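Local coordinates for aminopeptidase N family protein (Idiomarina loihiensis L2TR, PDB 4FGM) that binds zinc and is probably a metallopeptidase of the M61 family, perhaps an aminopeptidase that removes residues from the N-terminal end of peptides, at residues G52-N58 with H79-Y85; N486-K490 with N502-S508; I207-I212 with C272-F276; S93-A97 with N107-L111. All coordinates share one frame; numbering follows the deposited sequence.

Contact 1 of 4, residues G52-N58 with H79-Y85; sequences GLHAESN and HPVTVHY
With CG of Glu56 set between its backbone N and carbonyl carbon (chi1 72°) and CG of His84 lying beside its own backbone N (chi1 -57°), the carboxylate and the imidazole converge over the strand pair. His84 NE2 donates to Glu56 OE2 at 2.7 Å; the oxygen lies close to the ring plane and accepts on its anti lone pair. The carboxylate plane is turned 49° from the ring, and Ser19 binds ND1, so both ring nitrogens are engaged and its rotation is fixed. The His54 ring, whose ND1 binds Gly52 O, takes His84 CB over one face, 3.9 Å from its centroid. At the far end the Asn58 amide stacks on the face of the His79 imidazole, with Asn58 ND2 3.3 Å from His79 CE1. A glycine in place of His79 would probably leave this amide without its flat partner and free to turn. On the face opposite His54, Glu56 and His84, Ser57 OG donates to Pro80 O at 2.7 Å from above the carbonyl plane. Leu53 CD1 approaches Tyr85 CD1 at 3.7 Å, and Leu53, Ala55 and Val81 continue onto strands 60-68 and 71-74. Paired backbone bonds at His54-His84 and Glu56-Thr82 alternate with the non-hydrogen-bonded pair Ala55-Val83, the ladder of an antiparallel beta sheet in the M61 N-terminal domain.

Contact 2 of 4, residues N486-K490 with N502-S508; sequences NFGAK and NVYHDES
Lys490 and Asn502 run side by side on one face of the hairpin, pointing the same way, the lysine methylenes along the asparagine amide, with Lys490 CB 3.5 Å from Asn502 OD1. The lysine chain crosses the end of the Tyr504 ring at a slant, bringing Lys490 CD 3.8 Å from Tyr504 OH, and its bend at chi3 (57°) keeps CE near the amide oxygen. Shortening Lys490 to an alanine would remove the chain beyond CB and is likely to leave Asn502 OD1 and Tyr504 OH without the methylenes that lie against them. The tyrosine turns its edge to the other segment: the carbonyl carbon of Gly488 and the N of Ala489 lie near the ring plane. Tyr504 N donates to Gly488 O and Lys490 N to Asn502 O, 2.9 Å each. On the other face of the hairpin Ala489 CB faces Val503 CG2 at 4.2 Å. Glu507, at the N-cap position, extends its carboxylate over Gly488, where a CB would clash with OE1; this oxygen makes a salt bridge to Arg342. One water links Asn486 O to Ser508 OG, which also binds Gln564. The antiparallel hairpin 489-494/497-503, probably part of a PDZ-like domain, runs through a type II turn into helix 508-512. Ala509 of that helix packs on Ala489 and Val503, strand 519-523 receives Phe487, and Pro370 of helix 369-372 touches Asn502 and Tyr504.

Contact 3 of 4, residues I207-I212 with C272-F276; sequences ICETQI and CHEYF. With ZN (zinc ion), chain C; MAE (maleic acid), chain B.
Gln211 reaches from helix 197-215 to Tyr275, Cys272 and Phe276 of helix 262-277, and its atoms can be followed outward. Gln211 CB lies at the edge of the Tyr275 ring, near the ring plane, 3.9 Å from Tyr275 CE2. CG continues along the same edge, and Gln211 CD comes to 3.6 Å from Tyr275 CD2, with the amide plane standing 82° from the ring. The chain is extended beyond CG, which carries the amide to the other helix. There Gln211 NE2 donates to Cys272 O at 3.1 Å, with an N-H...O angle of 165°, in the carbonyl plane and on a lone pair; NE2 also lies 3.2 Å from Cys272 SG. Gln211 OE1 ends beside Phe276, 3.0 Å from Phe276 CA and 3.3 Å from Phe276 CD1, near the plane of that ring. On the face of Tyr275, Cys208 SG sits 3.5 Å from the ring centroid and 16° off the normal, a sulfur-aromatic contact, while the phenol oxygen bonds to His185. Ile207 CG2 meets Cys272 SG. On the side of helix 262-277 turned from this packing, His273 NE2 binds zinc at 2.3 Å, alongside His277, Glu307 and a maleate oxygen. Since Cys272 O also accepts from Phe276 N, the glutamine adds a second bond to a carbonyl already used within the HExxH helix, a polar link in an otherwise largely apolar interface behind the metal site.

Contact 4 of 4, residues S93-A97 with N107-L111; sequences SVRSA and NNTSL
Asn107 donates both firm direct hydrogen bonds between the loop 93-97 and the segment 107-111, to Ser96 O and Val94 O. Asn107 N donates to Ser96 O at 3.1 Å, with an N-H...O angle of 157°. In the side chain of the same residue CG lies beside the backbone N and anti to the carbonyl carbon (chi1 -75°), a rotation that swings the amide towards the loop, where Asn107 ND2 donates to Val94 O at 3.1 Å. That donor stands above the carbonyl plane, 53° out of it, and does not follow a lone pair; Asn107 ND2 also comes to 3.0 Å from Arg95 O.

Water-mediated links run beside these bonds. One water donates both to Val94 O and to Asn107 OD1 (2.6 Å from the latter), so both ends of the amide are used. Another donates to Arg95 O and hydrogen-bonds the hydroxyls of Thr109 and Ser110.

The loop itself has an ST turn, in which Ser93 OG accepts from Arg95 N, and Ser93 CB lies over one face of the Arg95 guanidinium. The turn follows strand 81-91 of the M61 N-terminal domain and brings Arg95 to the maleate pocket, where its side chain is about 4 Å from the ligand; Val94 packs against Ala244 and Leu246 of strand 242-248. Asp91 binds the hydroxyls of Ser93 and Ser96 from the end of the preceding strand.

Apolar contact is confined to the far end of the two segments, where Leu111 CD1 meets Ala97 CB at 3.9 Å and Phe106 touches both residues.

From the N terminus, contact 1 closes the excursion through strands 60-68 and 71-74 and is complete before contact 4 begins. Contact 4 spans the hairpin of strands 97-99 and 103-106. These two touch, Tyr85 OH lying 2.6 Å from Leu111 O, a probable hydrogen bond within the N-terminal domain. Contact 3 then closes a loop of 59 residues, joining the zinc-binding helix to helix 197-215; its nearest atoms are about 7 Å from contact 4, with the maleate pocket drawing on both. Contact 2 closes last, the 489-503 hairpin, its centre about 58 Å from that of contact 1. All four follow in series, none nested or crossing.

Contact 1 of 4, residues G52-N58 with H79-Y85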
loop_
_atom_site.group_PDB
_atom_site.type_symbol
_atom_site.label_atom_id
_atom_site.label_comp_id
_atom_site.label_asym_id
_atom_site.label_seq_id
_atom_site.Cartn_x
_atom_site.Cartn_y
_atom_site.Cartn_z
ATOM N N GLY A 52 2.228 -4.165 -31.438
ATOM C CA GLY A 52 2.728 -4.916 -32.576
ATOM C C GLY A 52 2.965 -6.394 -32.351
ATOM O O GLY A 52 4.029 -6.911 -32.686
ATOM N N LEU A 53 1.980 -7.082 -31.791
ATOM C CA LEU A 53 2.131 -8.509 -31.539
ATOM C C LEU A 53 1.951 -9.313 -32.826
ATOM O O LEU A 53 1.063 -9.026 -33.625
ATOM C CB LEU A 53 1.112 -8.972 -30.485
ATOM C CG LEU A 53 1.139 -10.439 -30.031
ATOM C CD1 LEU A 53 0.730 -10.540 -28.575
ATOM C CD2 LEU A 53 0.212 -11.274 -30.901
ATOM N N HIS A 54 2.827 -10.287 -33.043
ATOM C CA HIS A 54 2.725 -11.164 -34.203
ATOM C C HIS A 54 3.302 -12.522 -33.814
ATOM O O HIS A 54 3.939 -12.654 -32.767
ATOM C CB HIS A 54 3.433 -10.577 -35.432
ATOM C CG HIS A 54 4.879 -10.277 -35.226
ATOM N ND1 HIS A 54 5.320 -9.191 -34.498
ATOM C CD2 HIS A 54 5.993 -10.901 -35.676
ATOM C CE1 HIS A 54 6.639 -9.158 -34.514
ATOM N NE2 HIS A 54 7.074 -10.186 -35.223
ATOM N N ALA A 55 3.068 -13.540 -34.630
ATOM C CA ALA A 55 3.551 -14.873 -34.290
ATOM C C ALA A 55 4.244 -15.550 -35.445
ATOM O O ALA A 55 4.078 -15.159 -36.600
ATOM C CB ALA A 55 2.399 -15.729 -33.822
ATOM N N GLU A 56 5.018 -16.579 -35.130
ATOM C CA GLU A 56 5.734 -17.309 -36.163
ATOM C C GLU A 56 5.938 -18.750 -35.739
ATOM O O GLU A 56 6.054 -19.050 -34.548
ATOM C CB GLU A 56 7.092 -16.661 -36.439
ATOM C CG GLU A 56 8.105 -16.881 -35.332
ATOM C CD GLU A 56 9.509 -16.487 -35.737
ATOM O OE1 GLU A 56 9.961 -16.928 -36.815
ATOM O OE2 GLU A 56 10.165 -15.751 -34.971
ATOM N N SER A 57 5.968 -19.641 -36.720
ATOM C CA SER A 57 6.171 -21.051 -36.450
ATOM C C SER A 57 6.788 -21.711 -37.665
ATOM O O SER A 57 6.370 -21.473 -38.797
ATOM C CB SER A 57 4.846 -21.731 -36.106
ATOM O OG SER A 57 5.078 -23.033 -35.594
ATOM N N ASN A 58 7.806 -22.526 -37.415
ATOM C CA ASN A 58 8.495 -23.246 -38.469
ATOM C C ASN A 58 8.944 -22.319 -39.592
ATOM O O ASN A 58 8.760 -22.625 -40.770
ATOM C CB ASN A 58 7.584 -24.346 -39.017
ATOM C CG ASN A 58 8.355 -25.452 -39.713
ATOM O OD1 ASN A 58 9.432 -25.857 -39.263
ATOM N ND2 ASN A 58 7.793 -25.964 -40.805
ATOM N N HIS A 79 4.153 -27.314 -35.003
ATOM C CA HIS A 79 5.460 -26.966 -34.462
ATOM C C HIS A 79 5.418 -25.946 -33.333
ATOM O O HIS A 79 4.385 -25.313 -33.077
ATOM C CB HIS A 79 6.345 -26.398 -35.569
ATOM C CG HIS A 79 6.363 -27.226 -36.814
ATOM N ND1 HIS A 79 5.692 -26.859 -37.957
ATOM C CD2 HIS A 79 6.970 -28.404 -37.088
ATOM C CE1 HIS A 79 5.885 -27.779 -38.890
ATOM N NE2 HIS A 79 6.655 -28.724 -38.388
ATOM N N PRO A 80 6.554 -25.778 -32.636
ATOM C CA PRO A 80 6.649 -24.816 -31.536
ATOM C C PRO A 80 6.298 -23.443 -32.113
ATOM O O PRO A 80 6.545 -23.182 -33.292
ATOM C CB PRO A 80 8.122 -24.900 -31.136
ATOM C CG PRO A 80 8.484 -26.314 -31.445
ATOM C CD PRO A 80 7.803 -26.553 -32.773
ATOM N N VAL A 81 5.719 -22.571 -31.298
ATOM C CA VAL A 81 5.364 -21.238 -31.769
ATOM C C VAL A 81 6.048 -20.167 -30.927
ATOM O O VAL A 81 6.212 -20.314 -29.708
ATOM C CB VAL A 81 3.831 -21.013 -31.727
ATOM C CG1 VAL A 81 3.503 -19.563 -32.058
ATOM C CG2 VAL A 81 3.138 -21.937 -32.726
ATOM N N THR A 82 6.465 -19.099 -31.597
ATOM C CA THR A 82 7.119 -17.974 -30.946
ATOM C C THR A 82 6.260 -16.734 -31.181
ATOM O O THR A 82 5.930 -16.401 -32.317
ATOM C CB THR A 82 8.534 -17.731 -31.521
ATOM O OG1 THR A 82 9.328 -18.909 -31.343
ATOM C CG2 THR A 82 9.215 -16.572 -30.797
ATOM N N VAL A 83 5.887 -16.065 -30.097
ATOM C CA VAL A 83 5.063 -14.865 -30.174
ATOM C C VAL A 83 5.937 -13.667 -29.828
ATOM O O VAL A 83 6.636 -13.679 -28.821
ATOM C CB VAL A 83 3.885 -14.958 -29.180
ATOM C CG1 VAL A 83 2.949 -13.769 -29.346
ATOM C CG2 VAL A 83 3.141 -16.272 -29.396
ATOM N N HIS A 84 5.907 -12.643 -30.672
ATOM C CA HIS A 84 6.712 -11.445 -30.456
ATOM C C HIS A 84 5.830 -10.221 -30.250
ATOM O O HIS A 84 4.811 -10.066 -30.914
ATOM C CB HIS A 84 7.596 -11.156 -31.672
ATOM C CG HIS A 84 8.518 -12.271 -32.050
ATOM N ND1 HIS A 84 9.728 -12.488 -31.425
ATOM C CD2 HIS A 84 8.430 -13.203 -33.029
ATOM C CE1 HIS A 84 10.345 -13.502 -32.004
ATOM N NE2 HIS A 84 9.579 -13.953 -32.982
ATOM N N TYR A 85 6.227 -9.351 -29.327
ATOM C CA TYR A 85 5.509 -8.101 -29.100
ATOM C C TYR A 85 6.369 -7.140 -28.306
ATOM O O TYR A 85 7.403 -7.522 -27.751
ATOM C CB TYR A 85 4.158 -8.311 -28.385
ATOM C CG TYR A 85 4.211 -9.079 -27.086
ATOM C CD1 TYR A 85 4.119 -10.470 -27.073
ATOM C CD2 TYR A 85 4.346 -8.417 -25.861
ATOM C CE1 TYR A 85 4.158 -11.189 -25.876
ATOM C CE2 TYR A 85 4.390 -9.130 -24.647
ATOM C CZ TYR A 85 4.295 -10.514 -24.671
ATOM O OH TYR A 85 4.345 -11.240 -23.502
#

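Contact 2 of 4, residues N486-K490 with N502-S508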
loop_
_atom_site.group_PDB
_atom_site.type_symbol
_atom_site.label_atom_id
_atom_site.label_comp_id
_atom_site.label_asym_id
_atom_site.label_seq_id
_atom_site.Cartn_x
_atom_site.Cartn_y
_atom_site.Cartn_z
ATOM N N ASN A 486 -13.068 26.509 11.560
ATOM C CA ASN A 486 -12.468 25.876 10.389
ATOM C C ASN A 486 -13.504 25.639 9.302
ATOM O O ASN A 486 -14.711 25.659 9.542
ATOM C CB ASN A 486 -11.711 24.577 10.730
ATOM C CG ASN A 486 -12.611 23.439 11.123
ATOM O OD1 ASN A 486 -13.830 23.515 11.018
ATOM N ND2 ASN A 486 -12.001 22.358 11.577
ATOM N N PHE A 487 -13.027 25.448 8.085
ATOM C CA PHE A 487 -13.912 25.254 6.956
ATOM C C PHE A 487 -14.698 23.974 6.983
ATOM O O PHE A 487 -15.825 23.929 6.495
ATOM C CB PHE A 487 -13.111 25.289 5.658
ATOM C CG PHE A 487 -12.655 26.657 5.271
ATOM C CD1 PHE A 487 -13.553 27.572 4.744
ATOM C CD2 PHE A 487 -11.323 27.026 5.416
ATOM C CE1 PHE A 487 -13.129 28.839 4.370
ATOM C CE2 PHE A 487 -10.891 28.292 5.045
ATOM C CZ PHE A 487 -11.792 29.196 4.519
ATOM N N GLY A 488 -14.119 22.939 7.570
ATOM C CA GLY A 488 -14.779 21.653 7.545
ATOM C C GLY A 488 -14.509 21.196 6.116
ATOM O O GLY A 488 -15.374 20.639 5.441
ATOM N N ALA A 489 -13.288 21.467 5.657
ATOM C CA ALA A 489 -12.860 21.121 4.311
ATOM C C ALA A 489 -11.339 21.158 4.181
ATOM O O ALA A 489 -10.675 22.029 4.746
ATOM C CB ALA A 489 -13.486 22.091 3.300
ATOM N N LYS A 490 -10.784 20.215 3.434
ATOM C CA LYS A 490 -9.344 20.196 3.224
ATOM C C LYS A 490 -9.031 21.078 2.019
ATOM O O LYS A 490 -9.858 21.231 1.126
ATOM C CB LYS A 490 -8.847 18.774 2.972
ATOM C CG LYS A 490 -8.747 17.909 4.217
ATOM C CD LYS A 490 -8.176 16.547 3.876
ATOM C CE LYS A 490 -6.816 16.676 3.210
ATOM N NZ LYS A 490 -6.305 15.364 2.734
ATOM N N ASN A 502 -11.473 18.496 -0.273
ATOM C CA ASN A 502 -12.616 17.743 0.249
ATOM C C ASN A 502 -13.528 18.640 1.076
ATOM O O ASN A 502 -13.052 19.515 1.802
ATOM C CB ASN A 502 -12.156 16.603 1.163
ATOM C CG ASN A 502 -10.993 15.830 0.596
ATOM O OD1 ASN A 502 -9.838 16.238 0.730
ATOM N ND2 ASN A 502 -11.288 14.712 -0.054
ATOM N N VAL A 503 -14.834 18.433 0.976
ATOM C CA VAL A 503 -15.755 19.216 1.782
ATOM C C VAL A 503 -16.535 18.234 2.653
ATOM O O VAL A 503 -17.229 17.354 2.136
ATOM C CB VAL A 503 -16.715 20.043 0.913
ATOM C CG1 VAL A 503 -17.741 20.757 1.808
ATOM C CG2 VAL A 503 -15.919 21.072 0.096
ATOM N N TYR A 504 -16.392 18.373 3.970
ATOM C CA TYR A 504 -17.059 17.487 4.920
ATOM C C TYR A 504 -18.524 17.814 5.084
ATOM O O TYR A 504 -18.905 18.955 5.355
ATOM C CB TYR A 504 -16.354 17.541 6.279
ATOM C CG TYR A 504 -14.962 16.963 6.225
ATOM C CD1 TYR A 504 -14.755 15.584 6.225
ATOM C CD2 TYR A 504 -13.850 17.793 6.138
ATOM C CE1 TYR A 504 -13.466 15.046 6.141
ATOM C CE2 TYR A 504 -12.564 17.272 6.053
ATOM C CZ TYR A 504 -12.379 15.898 6.055
ATOM O OH TYR A 504 -11.108 15.384 5.971
ATOM N N HIS A 505 -19.342 16.782 4.927
ATOM C CA HIS A 505 -20.784 16.906 5.032
ATOM C C HIS A 505 -21.273 17.634 6.282
ATOM O O HIS A 505 -20.761 17.423 7.377
ATOM C CB HIS A 505 -21.414 15.521 4.989
ATOM C CG HIS A 505 -22.904 15.546 4.905
ATOM N ND1 HIS A 505 -23.573 15.991 3.788
ATOM C CD2 HIS A 505 -23.854 15.196 5.805
ATOM C CE1 HIS A 505 -24.876 15.915 4.001
ATOM N NE2 HIS A 505 -25.072 15.437 5.217
ATOM N N ASP A 506 -22.270 18.493 6.095
ATOM C CA ASP A 506 -22.896 19.247 7.179
ATOM C C ASP A 506 -22.022 20.231 7.959
ATOM O O ASP A 506 -22.426 20.708 9.013
ATOM C CB ASP A 506 -23.566 18.273 8.158
ATOM C CG ASP A 506 -24.684 18.922 8.949
ATOM O OD1 ASP A 506 -25.535 19.584 8.326
ATOM O OD2 ASP A 506 -24.719 18.764 10.187
ATOM N N GLU A 507 -20.835 20.546 7.456
ATOM C CA GLU A 507 -19.978 21.497 8.159
ATOM C C GLU A 507 -19.961 22.888 7.492
ATOM O O GLU A 507 -20.708 23.128 6.540
ATOM C CB GLU A 507 -18.575 20.900 8.330
ATOM C CG GLU A 507 -18.595 19.720 9.311
ATOM C CD GLU A 507 -17.220 19.173 9.654
ATOM O OE1 GLU A 507 -16.232 19.930 9.577
ATOM O OE2 GLU A 507 -17.132 17.982 10.027
ATOM N N SER A 508 -19.128 23.800 7.990
ATOM C CA SER A 508 -19.082 25.178 7.471
ATOM C C SER A 508 -19.037 25.384 5.951
ATOM O O SER A 508 -19.919 26.025 5.385
ATOM C CB SER A 508 -17.926 25.936 8.126
ATOM O OG SER A 508 -18.097 25.961 9.534
HETATM O O HOH W 1 -16.807 23.759 10.220
HETATM O O HOH W 2 -17.985 21.660 5.081
#

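Contact 3 of 4, residues I207-I212 with C272-F276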
loop_
_atom_site.group_PDB
_atom_site.type_symbol
_atom_site.label_atom_id
_atom_site.label_comp_id
_atom_site.label_asym_id
_atom_site.label_seq_id
_atom_site.Cartn_x
_atom_site.Cartn_y
_atom_site.Cartn_z
ATOM N N ILE A 207 14.133 -4.686 12.340
ATOM C CA ILE A 207 12.723 -4.869 12.033
ATOM C C ILE A 207 12.463 -6.298 11.545
ATOM O O ILE A 207 11.560 -6.980 12.037
ATOM C CB ILE A 207 12.265 -3.876 10.952
ATOM C CG1 ILE A 207 12.365 -2.447 11.496
ATOM C CG2 ILE A 207 10.852 -4.198 10.511
ATOM C CD1 ILE A 207 12.207 -1.372 10.442
ATOM N N CYS A 208 13.268 -6.748 10.586
ATOM C CA CYS A 208 13.117 -8.087 10.024
ATOM C C CYS A 208 13.283 -9.220 11.036
ATOM O O CYS A 208 12.504 -10.176 11.034
ATOM C CB CYS A 208 14.094 -8.278 8.862
ATOM S SG CYS A 208 13.662 -7.306 7.401
ATOM N N GLU A 209 14.297 -9.128 11.891
ATOM C CA GLU A 209 14.496 -10.167 12.889
ATOM C C GLU A 209 13.289 -10.212 13.817
ATOM O O GLU A 209 12.813 -11.290 14.176
ATOM C CB GLU A 209 15.790 -9.930 13.670
ATOM C CG GLU A 209 17.011 -10.391 12.889
ATOM C CD GLU A 209 18.325 -10.105 13.585
ATOM O OE1 GLU A 209 18.524 -8.955 14.038
ATOM O OE2 GLU A 209 19.168 -11.027 13.658
ATOM N N THR A 210 12.777 -9.043 14.184
ATOM C CA THR A 210 11.604 -8.985 15.045
ATOM C C THR A 210 10.444 -9.741 14.406
ATOM O O THR A 210 9.721 -10.470 15.080
ATOM C CB THR A 210 11.182 -7.529 15.302
ATOM O OG1 THR A 210 12.184 -6.884 16.091
ATOM C CG2 THR A 210 9.865 -7.466 16.027
ATOM N N GLN A 211 10.271 -9.587 13.101
ATOM C CA GLN A 211 9.172 -10.268 12.429
ATOM C C GLN A 211 9.381 -11.781 12.323
ATOM O O GLN A 211 8.461 -12.560 12.603
ATOM C CB GLN A 211 8.920 -9.634 11.055
ATOM C CG GLN A 211 8.398 -8.191 11.182
ATOM C CD GLN A 211 7.667 -7.681 9.948
ATOM O OE1 GLN A 211 6.926 -8.423 9.298
ATOM N NE2 GLN A 211 7.852 -6.398 9.638
ATOM N N ILE A 212 10.585 -12.201 11.937
ATOM C CA ILE A 212 10.878 -13.623 11.834
ATOM C C ILE A 212 10.715 -14.277 13.212
ATOM O O ILE A 212 10.201 -15.389 13.318
ATOM C CB ILE A 212 12.305 -13.865 11.315
ATOM C CG1 ILE A 212 12.423 -13.353 9.880
ATOM C CG2 ILE A 212 12.626 -15.344 11.365
ATOM C CD1 ILE A 212 13.851 -13.271 9.367
ATOM N N CYS A 272 8.446 -2.248 6.740
ATOM C CA CYS A 272 7.901 -3.133 7.755
ATOM C C CYS A 272 6.543 -3.672 7.300
ATOM O O CYS A 272 6.199 -4.826 7.556
ATOM C CB CYS A 272 7.739 -2.364 9.066
ATOM S SG CYS A 272 7.145 -3.345 10.439
ATOM N N HIS A 273 5.786 -2.819 6.617
ATOM C CA HIS A 273 4.462 -3.163 6.123
ATOM C C HIS A 273 4.528 -4.232 5.014
ATOM O O HIS A 273 3.808 -5.240 5.052
ATOM C CB HIS A 273 3.779 -1.894 5.592
ATOM C CG HIS A 273 2.371 -2.101 5.134
ATOM N ND1 HIS A 273 1.281 -1.790 5.920
ATOM C CD2 HIS A 273 1.871 -2.592 3.976
ATOM C CE1 HIS A 273 0.169 -2.077 5.265
ATOM N NE2 HIS A 273 0.499 -2.565 4.083
ATOM N N GLU A 274 5.391 -4.018 4.025
ATOM C CA GLU A 274 5.495 -4.974 2.929
ATOM C C GLU A 274 6.070 -6.309 3.400
ATOM O O GLU A 274 5.610 -7.374 2.986
ATOM C CB GLU A 274 6.356 -4.392 1.806
ATOM C CG GLU A 274 5.874 -3.044 1.255
ATOM C CD GLU A 274 4.389 -3.014 0.936
ATOM O OE1 GLU A 274 3.818 -4.074 0.613
ATOM O OE2 GLU A 274 3.785 -1.925 0.993
ATOM N N TYR A 275 7.069 -6.239 4.277
ATOM C CA TYR A 275 7.719 -7.429 4.821
ATOM C C TYR A 275 6.692 -8.294 5.554
ATOM O O TYR A 275 6.619 -9.506 5.344
ATOM C CB TYR A 275 8.833 -7.017 5.787
ATOM C CG TYR A 275 9.849 -8.103 6.091
ATOM C CD1 TYR A 275 10.755 -8.529 5.116
ATOM C CD2 TYR A 275 9.934 -8.673 7.368
ATOM C CE1 TYR A 275 11.719 -9.485 5.405
ATOM C CE2 TYR A 275 10.897 -9.632 7.667
ATOM C CZ TYR A 275 11.787 -10.031 6.686
ATOM O OH TYR A 275 12.764 -10.947 6.983
ATOM N N PHE A 276 5.892 -7.663 6.407
ATOM C CA PHE A 276 4.864 -8.367 7.165
ATOM C C PHE A 276 3.921 -9.097 6.213
ATOM O O PHE A 276 3.460 -10.216 6.490
ATOM C CB PHE A 276 4.048 -7.374 7.992
ATOM C CG PHE A 276 3.188 -8.019 9.044
ATOM C CD1 PHE A 276 3.749 -8.455 10.244
ATOM C CD2 PHE A 276 1.829 -8.220 8.829
ATOM C CE1 PHE A 276 2.969 -9.076 11.215
ATOM C CE2 PHE A 276 1.034 -8.842 9.799
ATOM C CZ PHE A 276 1.608 -9.274 10.995
HETATM ZN ZN ZN C . -0.765 -3.645 2.553
HETATM C C1 MAE B . -0.678 -2.383 0.195
HETATM O O1 MAE B . -1.895 -2.746 0.361
HETATM O O2 MAE B . 0.226 -3.159 0.579
HETATM C C2 MAE B . -0.431 -1.093 -0.487
HETATM C C3 MAE B . -0.573 -0.724 -1.758
HETATM C C4 MAE B . -1.044 -1.558 -2.860
HETATM O O3 MAE B . -1.351 -2.763 -2.789
HETATM O O4 MAE B . -1.172 -0.950 -3.942
#

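Contact 4 of 4, residues S93-A97 with N107-L111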
loop_
_atom_site.group_PDB
_atom_site.type_symbol
_atom_site.label_atom_id
_atom_site.label_comp_id
_atom_site.label_asym_id
_atom_site.label_seq_id
_atom_site.Cartn_x
_atom_site.Cartn_y
_atom_site.Cartn_z
ATOM N N SER A 93 5.318 3.561 -11.034
ATOM C CA SER A 93 4.628 3.001 -9.873
ATOM C C SER A 93 5.112 1.572 -9.661
ATOM O O SER A 93 5.689 0.970 -10.557
ATOM C CB SER A 93 3.115 3.002 -10.075
ATOM O OG SER A 93 2.717 1.983 -10.960
ATOM N N VAL A 94 4.867 1.026 -8.474
ATOM C CA VAL A 94 5.306 -0.337 -8.123
ATOM C C VAL A 94 4.392 -1.358 -8.727
ATOM O O VAL A 94 4.518 -2.561 -8.531
ATOM C CB VAL A 94 5.300 -0.511 -6.615
ATOM C CG1 VAL A 94 6.237 0.486 -5.992
ATOM C CG2 VAL A 94 3.872 -0.333 -6.054
ATOM N N ARG A 95 3.455 -0.840 -9.487
ATOM C CA ARG A 95 2.435 -1.673 -10.070
ATOM C C ARG A 95 2.568 -2.121 -11.541
ATOM O O ARG A 95 2.233 -3.233 -11.814
ATOM C CB ARG A 95 1.101 -0.973 -9.786
ATOM C CG ARG A 95 0.782 -1.061 -8.256
ATOM C CD ARG A 95 -0.329 -0.180 -7.687
ATOM N NE ARG A 95 0.067 1.222 -7.620
ATOM C CZ ARG A 95 -0.267 2.136 -8.526
ATOM N NH1 ARG A 95 -1.013 1.797 -9.566
ATOM N NH2 ARG A 95 0.165 3.384 -8.403
ATOM N N SER A 96 3.171 -1.363 -12.461
ATOM C CA SER A 96 3.209 -1.893 -13.823
ATOM C C SER A 96 4.538 -2.107 -14.540
ATOM O O SER A 96 4.948 -3.237 -14.755
ATOM C CB SER A 96 2.302 -1.047 -14.682
ATOM O OG SER A 96 2.631 0.327 -14.562
ATOM N N ALA A 97 5.125 -1.027 -15.035
ATOM C CA ALA A 97 6.399 -1.084 -15.752
ATOM C C ALA A 97 6.803 0.306 -16.166
ATOM O O ALA A 97 5.968 1.134 -16.553
ATOM C CB ALA A 97 6.304 -1.986 -16.982
ATOM N N ASN A 107 6.715 -5.573 -13.747
ATOM C CA ASN A 107 6.016 -6.686 -13.133
ATOM C C ASN A 107 5.627 -7.532 -14.334
ATOM O O ASN A 107 5.203 -7.001 -15.367
ATOM C CB ASN A 107 4.757 -6.201 -12.419
ATOM C CG ASN A 107 5.063 -5.495 -11.120
ATOM O OD1 ASN A 107 5.388 -6.132 -10.113
ATOM N ND2 ASN A 107 4.976 -4.172 -11.136
ATOM N N ASN A 108 5.755 -8.844 -14.212
ATOM C CA ASN A 108 5.426 -9.700 -15.334
ATOM C C ASN A 108 3.950 -9.756 -15.688
ATOM O O ASN A 108 3.578 -10.306 -16.728
ATOM C CB ASN A 108 6.042 -11.078 -15.117
ATOM C CG ASN A 108 7.560 -11.019 -15.166
ATOM O OD1 ASN A 108 8.119 -10.441 -16.090
ATOM N ND2 ASN A 108 8.231 -11.597 -14.169
ATOM N N THR A 109 3.107 -9.173 -14.839
ATOM C CA THR A 109 1.676 -9.103 -15.140
ATOM C C THR A 109 1.532 -8.153 -16.328
ATOM O O THR A 109 0.553 -8.212 -17.062
ATOM C CB THR A 109 0.853 -8.496 -13.980
ATOM O OG1 THR A 109 1.651 -7.523 -13.294
ATOM C CG2 THR A 109 0.373 -9.574 -13.011
ATOM N N SER A 110 2.517 -7.274 -16.510
ATOM C CA SER A 110 2.494 -6.311 -17.609
ATOM C C SER A 110 3.275 -6.761 -18.842
ATOM O O SER A 110 2.963 -6.355 -19.954
ATOM C CB SER A 110 3.053 -4.951 -17.154
ATOM O OG SER A 110 2.132 -4.249 -16.343
ATOM N N LEU A 111 4.289 -7.594 -18.645
ATOM C CA LEU A 111 5.118 -8.030 -19.766
ATOM C C LEU A 111 4.910 -9.432 -20.336
ATOM O O LEU A 111 5.080 -9.642 -21.534
ATOM C CB LEU A 111 6.597 -7.872 -19.389
ATOM C CG LEU A 111 7.239 -6.503 -19.666
ATOM C CD1 LEU A 111 6.494 -5.410 -18.923
ATOM C CD2 LEU A 111 8.689 -6.532 -19.256
HETATM O O HOH W 3 5.478 -5.030 -7.748
HETATM O O HOH W 4 1.943 -5.029 -13.890
#